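Local coordinates for putative uncharacterized protein (Chaetomium thermophilum, PDB 5T8V) that probably helps load cohesin onto chromatin as the Scc2 subunit of the cohesin loader, represented here by its C-terminal fragment of HEAT repeats, at residues A[262-265]-A[266-270]; A[540-543]-A[544-548]; A[690-693]-A[694-698]. One frame throughout, in Å; residues are numbered along the deposited sequence.

Contact 1 of 3, residues A[262-265]-A[266-270]; sequences CQIF and LLNPS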
# COMPACT_ATOMS: atom_id res chain seq x y z
N CYS A 262 8.03 42.15 -14.94
CA CYS A 262 9.41 41.77 -14.66
C CYS A 262 10.29 43.00 -14.50
O CYS A 262 11.17 43.03 -13.63
CB CYS A 262 9.95 40.88 -15.78
SG CYS A 262 9.23 39.23 -15.78
N GLN A 263 10.06 44.03 -15.31
CA GLN A 263 10.86 45.24 -15.20
C GLN A 263 10.64 45.92 -13.85
O GLN A 263 11.59 46.21 -13.13
CB GLN A 263 10.53 46.19 -16.35
CG GLN A 263 11.45 46.01 -17.53
CD GLN A 263 12.74 46.76 -17.36
OE1 GLN A 263 12.79 47.98 -17.51
NE2 GLN A 263 13.81 46.04 -17.02
N ILE A 264 9.37 46.18 -13.50
CA ILE A 264 9.08 46.78 -12.20
C ILE A 264 9.68 45.94 -11.08
O ILE A 264 10.28 46.47 -10.14
CB ILE A 264 7.56 46.96 -12.03
CG1 ILE A 264 7.01 47.88 -13.12
CG2 ILE A 264 7.24 47.52 -10.64
CD1 ILE A 264 5.49 48.00 -13.13
N PHE A 265 9.53 44.62 -11.18
CA PHE A 265 10.04 43.71 -10.16
C PHE A 265 11.56 43.82 -10.03
O PHE A 265 12.10 43.68 -8.93
CB PHE A 265 9.63 42.28 -10.50
CG PHE A 265 10.08 41.25 -9.50
CD1 PHE A 265 11.33 40.66 -9.62
CD2 PHE A 265 9.25 40.86 -8.47
CE1 PHE A 265 11.74 39.70 -8.71
CE2 PHE A 265 9.67 39.91 -7.55
CZ PHE A 265 10.91 39.33 -7.68
N LEU A 266 12.25 44.06 -11.14
CA LEU A 266 13.71 44.06 -11.13
C LEU A 266 14.27 45.37 -10.59
O LEU A 266 15.22 45.36 -9.79
CB LEU A 266 14.23 43.79 -12.54
CG LEU A 266 15.73 43.86 -12.80
CD1 LEU A 266 16.08 42.92 -13.93
CD2 LEU A 266 16.18 45.28 -13.15
N LEU A 267 13.72 46.50 -11.00
CA LEU A 267 14.27 47.81 -10.65
C LEU A 267 13.86 48.28 -9.26
O LEU A 267 14.19 49.41 -8.89
CB LEU A 267 13.84 48.85 -11.69
CG LEU A 267 14.50 48.71 -13.06
CD1 LEU A 267 13.46 48.72 -14.17
CD2 LEU A 267 15.52 49.82 -13.28
N ASN A 268 13.15 47.46 -8.48
CA ASN A 268 12.70 47.84 -7.15
C ASN A 268 12.76 46.63 -6.23
O ASN A 268 11.75 45.94 -6.01
CB ASN A 268 11.29 48.42 -7.19
CG ASN A 268 11.22 49.72 -7.98
OD1 ASN A 268 11.43 50.80 -7.43
ND2 ASN A 268 10.93 49.61 -9.27
N PRO A 269 13.93 46.33 -5.67
CA PRO A 269 14.02 45.17 -4.76
C PRO A 269 13.10 45.27 -3.56
O PRO A 269 12.46 44.28 -3.19
CB PRO A 269 15.50 45.16 -4.35
CG PRO A 269 16.21 45.91 -5.43
CD PRO A 269 15.24 46.95 -5.90
N SER A 270 13.01 46.45 -2.96
CA SER A 270 12.32 46.60 -1.68
C SER A 270 10.91 46.01 -1.71
O SER A 270 10.44 45.46 -0.71
CB SER A 270 12.25 48.08 -1.30
OG SER A 270 11.66 48.85 -2.33
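With CG of Asn268 anti to its carbonyl carbon (chi1 -64°), the side-chain amide folds back along the chain and brings ND2 to the carbonyl oxygen of Ile264, 3.3 Å from ND2 to O. The bond is weak because it is long, although the N-H points almost straight at the oxygen (168°). One residue earlier, Leu267 also has CG anti to the carbonyl carbon (chi1 -71°), and its branch turns back towards Gln263. Leu267 CD1 lies 3.3 Å from the backbone O of Gln263 and 3.8 Å from the side-chain carbon CD, the two side chains crossing obliquely, with Leu267 on the exposed side of the helix. The same Gln263 O accepts the backbone N of Leu267 at 3.0 Å, while Leu266 N binds Cys262 O at 2.9 Å and makes a weaker bond to Gln263 O.

This is the closing turn of helix 247-267. Asn268 has an extended backbone, and Pro269 follows. Phe265 and Ile264 point into the protein against Ile275 of helix 272-282; Phe265 also meets Leu313 of helix 305-315, and Ile264 meets Ile211 of helix 190-213. Arg272 reaches back to hydrogen-bond the carbonyl oxygens of Phe265 and Leu266.

The chemistry is that of a helix C-terminus, where carbonyls run short of main-chain donors. Here the Asn268 amide serves the oxygen of Ile264 and the Arg272 guanidinium serves the next two. A positive group at this end of the helix would also be expected to suit its dipole, while the apolar side chains of the same turn tie it to its neighbours.

Contact 2 of 3, residues A[540-543]-A[544-548]; sequences WGSK and ICTCY
Trp540 and Ile544 sit one turn apart on the same side of the helix, the indole buried between helix 509-520 and helix 556-574 and the isoleucine's ethyl arm running up beside its pyrrole part. Ile544 CD1 stands 3.7 Å from Trp540 CD1 and 3.8 Å from NE1, meeting the ring at a slant. Trp540 has CG anti to the backbone N (chi1 -170°), which carries the indole out from the helix flank, and Ile544 keeps CG1 beside its own backbone N (chi1 -68°), so that the arm is sent back to lie beside CD1 and NE1 of the ring. The Ile544 CG1 carbon also rests against the carbonyl O of Trp540, the oxygen that accepts Ile544 N at 2.9 Å.

The segment is in the second half of helix 527-550 in the HEAT-repeat solenoid, where long helices pack in layers. Leu569 of helix 556-574 touches both Trp540 and Ile544. The indole also stacks with Tyr510, and its NE1 is hydrogen-bonded to Val504 O. Replacing Trp540 by an alanine would probably leave Val504 O without its N-H partner and open a gap beside Ile544 and Tyr510.

Round on the exposed side, Thr546 points at the preceding turn. The backbone O of Ser542 takes two bonds from it: a good one from Thr546 N (2.9 Å) and a weak one from the hydroxyl OG1 (3.3 Å). Cys545 turns its thiol towards the same turn on a buried flank, SG lying 3.5 Å from Gly541 O, and its side chain packs on Leu364 of helix 357-391.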
# COMPACT_ATOMS: atom_id res chain seq x y z
N TRP A 540 25.87 27.79 -13.73
CA TRP A 540 27.12 27.20 -14.19
C TRP A 540 28.30 27.71 -13.37
O TRP A 540 29.11 26.92 -12.87
CB TRP A 540 27.31 27.53 -15.67
CG TRP A 540 28.42 26.79 -16.35
CD1 TRP A 540 29.24 25.84 -15.81
CD2 TRP A 540 28.84 26.95 -17.71
NE1 TRP A 540 30.14 25.40 -16.75
CE2 TRP A 540 29.92 26.06 -17.93
CE3 TRP A 540 28.41 27.75 -18.77
CZ2 TRP A 540 30.57 25.96 -19.15
CZ3 TRP A 540 29.06 27.65 -19.99
CH2 TRP A 540 30.12 26.76 -20.17
N GLY A 541 28.40 29.03 -13.21
CA GLY A 541 29.48 29.57 -12.40
C GLY A 541 29.49 29.00 -10.99
O GLY A 541 30.53 28.57 -10.48
N SER A 542 28.32 28.98 -10.34
CA SER A 542 28.25 28.46 -8.98
C SER A 542 28.68 27.01 -8.92
O SER A 542 29.37 26.60 -7.98
CB SER A 542 26.83 28.61 -8.44
OG SER A 542 26.74 28.08 -7.13
N LYS A 543 28.29 26.20 -9.91
CA LYS A 543 28.70 24.80 -9.90
C LYS A 543 30.20 24.66 -10.12
O LYS A 543 30.82 23.76 -9.55
CB LYS A 543 27.92 24.02 -10.96
CG LYS A 543 26.47 23.77 -10.59
CD LYS A 543 26.33 22.82 -9.40
CE LYS A 543 24.88 22.65 -8.98
NZ LYS A 543 24.76 21.77 -7.78
N ILE A 544 30.79 25.54 -10.93
CA ILE A 544 32.25 25.57 -11.03
C ILE A 544 32.86 25.79 -9.65
O ILE A 544 33.75 25.04 -9.22
CB ILE A 544 32.69 26.66 -12.03
CG1 ILE A 544 32.29 26.26 -13.45
CG2 ILE A 544 34.20 26.88 -11.96
CD1 ILE A 544 32.26 27.42 -14.40
N CYS A 545 32.38 26.81 -8.94
CA CYS A 545 32.93 27.11 -7.62
C CYS A 545 32.78 25.92 -6.67
O CYS A 545 33.72 25.55 -5.96
CB CYS A 545 32.27 28.35 -7.04
SG CYS A 545 32.61 29.85 -7.97
N THR A 546 31.59 25.31 -6.64
CA THR A 546 31.37 24.17 -5.75
C THR A 546 32.30 23.01 -6.11
O THR A 546 32.87 22.37 -5.23
CB THR A 546 29.91 23.72 -5.81
OG1 THR A 546 29.08 24.74 -5.25
CG2 THR A 546 29.70 22.42 -5.04
N CYS A 547 32.45 22.74 -7.41
CA CYS A 547 33.35 21.68 -7.85
C CYS A 547 34.76 21.93 -7.35
O CYS A 547 35.39 21.04 -6.75
CB CYS A 547 33.31 21.58 -9.38
SG CYS A 547 34.60 20.54 -10.11
N TYR A 548 35.28 23.14 -7.57
CA TYR A 548 36.65 23.44 -7.16
C TYR A 548 36.80 23.37 -5.64
O TYR A 548 37.82 22.89 -5.13
CB TYR A 548 37.06 24.81 -7.68
CG TYR A 548 38.44 25.25 -7.26
CD1 TYR A 548 38.65 25.88 -6.04
CD2 TYR A 548 39.54 25.05 -8.09
CE1 TYR A 548 39.91 26.29 -5.65
CE2 TYR A 548 40.81 25.46 -7.70
CZ TYR A 548 40.98 26.08 -6.48
OH TYR A 548 42.23 26.49 -6.09

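Contact 3 of 3, residues A[690-693]-A[694-698]; sequences MTET and VVNRF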
# COMPACT_ATOMS: atom_id res chain seq x y z
N MET A 690 8.23 -13.61 -5.64
CA MET A 690 7.15 -12.88 -4.97
C MET A 690 5.91 -13.74 -4.73
O MET A 690 5.16 -13.46 -3.79
CB MET A 690 6.76 -11.65 -5.79
CG MET A 690 7.90 -10.64 -5.94
SD MET A 690 7.37 -9.02 -6.53
CE MET A 690 6.78 -8.29 -5.02
N THR A 691 5.69 -14.78 -5.53
CA THR A 691 4.54 -15.65 -5.30
C THR A 691 4.59 -16.26 -3.90
O THR A 691 3.54 -16.49 -3.29
CB THR A 691 4.48 -16.77 -6.33
OG1 THR A 691 5.59 -17.66 -6.15
CG2 THR A 691 4.51 -16.22 -7.73
N GLU A 692 5.79 -16.53 -3.38
CA GLU A 692 5.91 -17.06 -2.03
C GLU A 692 5.22 -16.14 -1.03
O GLU A 692 4.57 -16.61 -0.09
CB GLU A 692 7.38 -17.24 -1.67
CG GLU A 692 7.61 -18.12 -0.45
CD GLU A 692 9.01 -17.99 0.11
OE1 GLU A 692 9.15 -17.52 1.26
OE2 GLU A 692 9.98 -18.35 -0.60
N THR A 693 5.34 -14.82 -1.22
CA THR A 693 4.65 -13.88 -0.35
C THR A 693 3.15 -13.88 -0.60
O THR A 693 2.37 -13.66 0.32
CB THR A 693 5.23 -12.48 -0.53
OG1 THR A 693 6.62 -12.48 -0.17
CG2 THR A 693 4.49 -11.46 0.33
N VAL A 694 2.74 -14.13 -1.84
CA VAL A 694 1.31 -14.17 -2.16
C VAL A 694 0.65 -15.37 -1.48
O VAL A 694 -0.37 -15.23 -0.79
CB VAL A 694 1.10 -14.20 -3.68
CG1 VAL A 694 -0.38 -14.36 -4.03
CG2 VAL A 694 1.65 -12.93 -4.31
N VAL A 695 1.22 -16.56 -1.65
CA VAL A 695 0.61 -17.76 -1.08
C VAL A 695 0.59 -17.67 0.44
O VAL A 695 -0.33 -18.19 1.08
CB VAL A 695 1.34 -19.03 -1.55
CG1 VAL A 695 1.36 -19.09 -3.07
CG2 VAL A 695 2.76 -19.09 -1.00
N ASN A 696 1.60 -17.04 1.04
CA ASN A 696 1.57 -16.83 2.48
C ASN A 696 0.33 -16.05 2.90
O ASN A 696 -0.30 -16.37 3.91
CB ASN A 696 2.84 -16.11 2.93
CG ASN A 696 4.08 -16.98 2.82
OD1 ASN A 696 4.03 -18.07 2.25
ND2 ASN A 696 5.19 -16.49 3.36
N ARG A 697 -0.05 -15.05 2.10
CA ARG A 697 -1.26 -14.28 2.40
C ARG A 697 -2.52 -15.13 2.35
O ARG A 697 -3.57 -14.66 2.79
CB ARG A 697 -1.38 -13.12 1.41
CG ARG A 697 -0.19 -12.16 1.43
CD ARG A 697 -0.31 -11.11 2.52
NE ARG A 697 -0.26 -11.69 3.86
CZ ARG A 697 0.86 -12.06 4.48
NH1 ARG A 697 2.04 -11.91 3.89
NH2 ARG A 697 0.79 -12.57 5.70
N PHE A 698 -2.44 -16.37 1.84
CA PHE A 698 -3.57 -17.28 1.96
C PHE A 698 -3.97 -17.48 3.42
O PHE A 698 -5.15 -17.63 3.72
CB PHE A 698 -3.25 -18.63 1.32
CG PHE A 698 -3.11 -18.59 -0.18
CD1 PHE A 698 -3.28 -17.41 -0.90
CD2 PHE A 698 -2.83 -19.76 -0.89
CE1 PHE A 698 -3.15 -17.40 -2.27
CE2 PHE A 698 -2.71 -19.74 -2.26
CZ PHE A 698 -2.87 -18.56 -2.95
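The last turns of helix 685-696 join Thr691 to Val695 and Met690 to Val694 through both backbone bonds and the valine methyls that cover them. Val695 N gives a straight bond to Thr691 O, 2.8 Å long. Both valine methyls stand around that oxygen, CG1 at 3.4 Å and CG2 at 3.6 Å from Thr691 O. The torsion explains it: with CG1 anti to the carbonyl carbon (chi1 -56°), the second methyl is left between backbone N and carbonyl carbon, and the pair faces back along the helix. Val694 does something similar with one branch, its CG2 lying 3.6 Å from Met690 O, which accepts Val694 N at 3.2 Å.

These turns belong to the stretch assigned to the PDS5 family, and they pack against helices 666-682, 703-719 and 723-735 in a stack of HEAT-type helices. Met690 faces Ile676 and Ile680 of helix 666-682, while Val695 meets Ile729 of helix 723-735 and Thr691 meets Ile716 of helix 703-719.

Glu692 O accepts Asn696 N, though the modelled placement of the Asn696 side-chain amide beside that same oxygen is doubtful. The last of these backbone bonds, from Arg697 N to Thr693 O, is weak at 3.3 Å. The Arg697 chain is bent twice, at chi2 and chi3, so the guanidinium curls back past the Thr693 carbonyl; NE forms a salt bridge with Asp700. Phe698 then lays one ring face over Val695 CA, 3.7 Å above the ring plane, and its other contacts include Met710 and Ala713 of helix 703-719.

In the fold
All three contacts are short runs of helix in one all-helical solenoid, in chain order and well separated. Contacts 1 and 2 lie nearest each other, with centres about 28 Å apart and on the same side of the chain's centre; contact 3 is about 51 Å from contact 2 and 62 Å from contact 1, between centres. Contact 2 is the most buried, a run within the second half of a helix built on an aromatic and an aliphatic side chain. Contacts 1 and 3 are partly buried helix ends, and there polar groups matter more: an asparagine amide and a nearby arginine serve carbonyls in contact 1, whereas the arginine of contact 3 pairs with an aspartate. No two share a helix.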